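Local atomic coordinates of ATP-dependent kinase YFH7 (Saccharomyces cerevisiae, PDB entry 2GA8), a protein that acts as an ATP-dependent kinase of the P-loop type and could take part in assembly of the endoplasmic reticulum membrane. Residues A[159-171]-A[239-251]. Residues are numbered along the deposited sequence; the frame is centred on the assembly and turned at random.
Sequences VPMDGFHLSRRCL and VPGFNHALKDPTP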
# COMPACT_ATOMS: atom_id res chain seq x y z
N VAL A 159 1.61 -0.23 4.14
CA VAL A 159 1.92 -0.35 2.73
C VAL A 159 1.66 1.02 2.11
O VAL A 159 0.51 1.38 1.85
CB VAL A 159 1.04 -1.39 2.00
CG1 VAL A 159 1.27 -1.30 0.48
CG2 VAL A 159 1.38 -2.79 2.48
N PRO A 160 2.71 1.83 1.94
CA PRO A 160 2.50 3.15 1.35
C PRO A 160 2.35 2.96 -0.16
O PRO A 160 3.01 2.10 -0.75
CB PRO A 160 3.78 3.90 1.70
CG PRO A 160 4.28 3.19 2.94
CD PRO A 160 4.04 1.75 2.57
N MET A 161 1.50 3.76 -0.78
CA MET A 161 1.28 3.66 -2.22
C MET A 161 2.48 4.26 -2.96
O MET A 161 2.72 3.96 -4.13
CB MET A 161 0.00 4.42 -2.57
CG MET A 161 -0.59 4.11 -3.92
SD MET A 161 -2.07 5.10 -4.17
CE MET A 161 -1.38 6.49 -4.91
N ASP A 162 3.25 5.09 -2.26
CA ASP A 162 4.42 5.77 -2.81
C ASP A 162 5.44 4.89 -3.53
O ASP A 162 6.05 5.32 -4.51
CB ASP A 162 5.14 6.53 -1.70
CG ASP A 162 4.26 7.57 -1.05
OD1 ASP A 162 4.08 8.65 -1.64
OD2 ASP A 162 3.74 7.29 0.05
N GLY A 163 5.63 3.67 -3.04
CA GLY A 163 6.58 2.77 -3.66
C GLY A 163 6.18 2.34 -5.05
O GLY A 163 6.98 1.76 -5.79
N PHE A 164 4.93 2.61 -5.42
CA PHE A 164 4.45 2.23 -6.74
C PHE A 164 4.47 3.38 -7.72
O PHE A 164 3.93 3.28 -8.83
CB PHE A 164 3.05 1.62 -6.60
CG PHE A 164 3.07 0.25 -5.99
CD1 PHE A 164 3.13 -0.88 -6.81
CD2 PHE A 164 3.13 0.08 -4.61
CE1 PHE A 164 3.24 -2.15 -6.26
CE2 PHE A 164 3.24 -1.19 -4.05
CZ PHE A 164 3.30 -2.31 -4.88
N HIS A 165 5.10 4.47 -7.32
CA HIS A 165 5.22 5.63 -8.19
C HIS A 165 6.11 5.16 -9.35
O HIS A 165 7.12 4.49 -9.13
CB HIS A 165 5.91 6.77 -7.44
CG HIS A 165 5.63 8.12 -8.01
ND1 HIS A 165 4.42 8.75 -7.88
CD2 HIS A 165 6.41 8.96 -8.74
CE1 HIS A 165 4.46 9.92 -8.50
NE2 HIS A 165 5.66 10.07 -9.03
N LEU A 166 5.73 5.49 -10.58
CA LEU A 166 6.55 5.09 -11.71
C LEU A 166 7.89 5.81 -11.61
O LEU A 166 7.95 6.96 -11.15
CB LEU A 166 5.84 5.44 -13.02
CG LEU A 166 4.56 4.65 -13.27
CD1 LEU A 166 3.83 5.19 -14.50
CD2 LEU A 166 4.90 3.18 -13.43
N SER A 167 8.96 5.15 -12.03
CA SER A 167 10.28 5.75 -11.96
C SER A 167 10.39 6.92 -12.92
O SER A 167 9.63 7.02 -13.89
CB SER A 167 11.36 4.72 -12.30
OG SER A 167 11.30 4.35 -13.66
N ARG A 168 11.35 7.79 -12.66
CA ARG A 168 11.56 8.95 -13.51
C ARG A 168 11.92 8.52 -14.93
O ARG A 168 11.49 9.14 -15.90
CB ARG A 168 12.65 9.84 -12.92
CG ARG A 168 12.26 10.49 -11.60
CD ARG A 168 13.39 11.32 -11.01
NE ARG A 168 14.61 10.53 -10.86
CZ ARG A 168 15.77 10.83 -11.42
NH1 ARG A 168 16.83 10.06 -11.23
NH2 ARG A 168 15.88 11.92 -12.19
N ARG A 169 12.71 7.45 -15.05
CA ARG A 169 13.10 6.96 -16.37
C ARG A 169 11.89 6.36 -17.07
O ARG A 169 11.80 6.36 -18.29
CB ARG A 169 14.21 5.91 -16.26
CG ARG A 169 14.63 5.34 -17.61
CD ARG A 169 15.85 4.42 -17.53
NE ARG A 169 17.09 5.15 -17.25
CZ ARG A 169 17.48 5.54 -16.04
NH1 ARG A 169 16.73 5.28 -14.97
NH2 ARG A 169 18.62 6.21 -15.90
N CYS A 170 10.95 5.85 -16.28
CA CYS A 170 9.74 5.28 -16.83
C CYS A 170 8.90 6.42 -17.41
O CYS A 170 8.34 6.32 -18.50
CB CYS A 170 8.97 4.55 -15.73
SG CYS A 170 7.64 3.48 -16.31
N LEU A 171 8.82 7.52 -16.67
CA LEU A 171 8.04 8.67 -17.12
C LEU A 171 8.63 9.28 -18.39
O LEU A 171 7.91 9.93 -19.15
CB LEU A 171 7.97 9.72 -16.01
CG LEU A 171 7.29 9.30 -14.70
CD1 LEU A 171 7.31 10.45 -13.72
CD2 LEU A 171 5.85 8.86 -14.97
N VAL A 239 7.52 -5.32 -0.52
CA VAL A 239 6.94 -4.28 -1.35
C VAL A 239 7.87 -3.08 -1.44
O VAL A 239 8.56 -2.73 -0.47
CB VAL A 239 5.55 -3.85 -0.82
CG1 VAL A 239 4.63 -5.07 -0.74
CG2 VAL A 239 5.67 -3.20 0.53
N PRO A 240 7.91 -2.43 -2.61
CA PRO A 240 8.77 -1.26 -2.81
C PRO A 240 8.40 -0.06 -1.95
O PRO A 240 7.28 0.06 -1.47
CB PRO A 240 8.61 -0.97 -4.30
CG PRO A 240 7.18 -1.39 -4.55
CD PRO A 240 7.10 -2.70 -3.81
N GLY A 241 9.38 0.82 -1.77
CA GLY A 241 9.18 2.03 -0.99
C GLY A 241 9.64 3.17 -1.87
O GLY A 241 10.15 2.94 -2.96
N PHE A 242 9.48 4.40 -1.41
CA PHE A 242 9.91 5.54 -2.20
C PHE A 242 11.06 6.25 -1.50
O PHE A 242 10.96 6.62 -0.33
CB PHE A 242 8.76 6.52 -2.42
CG PHE A 242 9.03 7.53 -3.50
CD1 PHE A 242 8.89 7.18 -4.84
CD2 PHE A 242 9.46 8.82 -3.19
CE1 PHE A 242 9.16 8.10 -5.86
CE2 PHE A 242 9.74 9.74 -4.20
CZ PHE A 242 9.59 9.38 -5.53
N ASN A 243 12.16 6.44 -2.23
CA ASN A 243 13.33 7.13 -1.68
C ASN A 243 13.22 8.60 -2.07
O ASN A 243 13.47 8.97 -3.22
CB ASN A 243 14.61 6.52 -2.26
CG ASN A 243 15.86 7.05 -1.58
OD1 ASN A 243 16.14 8.25 -1.61
ND2 ASN A 243 16.62 6.16 -0.97
N HIS A 244 12.84 9.43 -1.11
CA HIS A 244 12.67 10.86 -1.33
C HIS A 244 13.96 11.56 -1.76
O HIS A 244 13.92 12.66 -2.31
CB HIS A 244 12.11 11.51 -0.06
CG HIS A 244 10.78 10.97 0.34
ND1 HIS A 244 9.63 11.22 -0.38
CD2 HIS A 244 10.41 10.18 1.37
CE1 HIS A 244 8.61 10.60 0.19
NE2 HIS A 244 9.06 9.96 1.25
N ALA A 245 15.09 10.92 -1.51
CA ALA A 245 16.38 11.49 -1.88
C ALA A 245 16.68 11.23 -3.35
O ALA A 245 17.07 12.14 -4.08
CB ALA A 245 17.48 10.90 -1.00
N LEU A 246 16.50 9.98 -3.78
CA LEU A 246 16.76 9.60 -5.16
C LEU A 246 15.59 9.95 -6.07
O LEU A 246 15.69 9.83 -7.30
CB LEU A 246 17.04 8.10 -5.25
CG LEU A 246 18.24 7.57 -4.45
CD1 LEU A 246 18.38 6.07 -4.69
CD2 LEU A 246 19.50 8.30 -4.87
N LYS A 247 14.48 10.37 -5.48
CA LYS A 247 13.29 10.74 -6.23
C LYS A 247 12.75 9.56 -7.03
O LYS A 247 12.17 9.73 -8.10
CB LYS A 247 13.62 11.89 -7.20
CG LYS A 247 14.29 13.09 -6.55
CD LYS A 247 13.38 13.77 -5.54
CE LYS A 247 14.09 14.93 -4.86
NZ LYS A 247 14.55 15.95 -5.85
N ASP A 248 12.94 8.35 -6.50
CA ASP A 248 12.46 7.15 -7.18
C ASP A 248 12.15 6.00 -6.22
O ASP A 248 12.60 5.98 -5.07
CB ASP A 248 13.50 6.66 -8.20
CG ASP A 248 13.33 7.31 -9.56
OD1 ASP A 248 12.19 7.41 -10.04
OD2 ASP A 248 14.36 7.70 -10.16
N PRO A 249 11.36 5.02 -6.69
CA PRO A 249 11.00 3.87 -5.87
C PRO A 249 12.21 2.98 -5.62
O PRO A 249 13.10 2.88 -6.47
CB PRO A 249 9.92 3.18 -6.69
CG PRO A 249 10.31 3.50 -8.10
CD PRO A 249 10.70 4.96 -8.01
N THR A 250 12.26 2.36 -4.45
CA THR A 250 13.35 1.47 -4.08
C THR A 250 12.77 0.14 -3.61
O THR A 250 11.71 0.09 -3.00
CB THR A 250 14.22 2.10 -2.97
OG1 THR A 250 15.29 1.21 -2.63
CG2 THR A 250 13.39 2.41 -1.74
N PRO A 251 13.47 -0.97 -3.91
CA PRO A 251 13.06 -2.33 -3.55
C PRO A 251 12.95 -2.73 -2.08
O PRO A 251 13.61 -2.17 -1.21
CB PRO A 251 14.08 -3.19 -4.29
CG PRO A 251 15.31 -2.35 -4.23
CD PRO A 251 14.77 -0.99 -4.59
O HOH W 1 5.43 2.09 -0.78
O HOH W 2 14.56 6.55 -12.77
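Asp248 grips the start of helix 168-171 with both carboxylate oxygens. OD1 accepts the backbone N of Arg168 at 2.8 Å through its syn lone pair, while OD2 takes Arg168 NE at 2.9 Å in a salt bridge that reaches it from above the carboxylate plane. The arginine chain bends at chi3, turning NE back to the acid, and the guanidinium and carboxylate planes stand 36° apart. OD2 also receives a water held by Arg169 N, and OD1 has a second salt-bridge partner in Arg184. Ser167 OG, at the N-cap, accepts from Cys170 N, so side chains from both segments serve amides of the helix's first turn. An alanine in place of Asp248 would probably leave Arg168 N and NE without their acceptors and Arg184 without this carboxylate partner.

Farther along, Gly163 meets the hairpin backbone: its CA lies 3.6 Å from Pro240 O in a nearly straight CA-H...O contact, so close that there is no room for a CB on this side. A water accepts from Gly163 N and donates to Pro240 O. Pro240 CG sits over one face of the Phe164 ring, 4.1 Å from its centroid, a CH-pi contact. Phe242, its CG anti to the backbone N (chi1 -165°), lays CD1 3.4 Å from Asp162 O and CE1 against His165 CB; the two aromatic rings meet obliquely, their planes 81° apart. Pro249 CG closes on His165 O at 3.5 Å.

The hairpin, whose turn carries an Asx motif at Asn243 and a G1 beta bulge, thus packs along the segment leaving edge strand 156-160 of the parallel P-loop sheet. Near Asp162, beside the probable ATP site, the segments meet through C-H groups against carbonyls and rings, and one water, whereas paired charges secure the more exposed helix end.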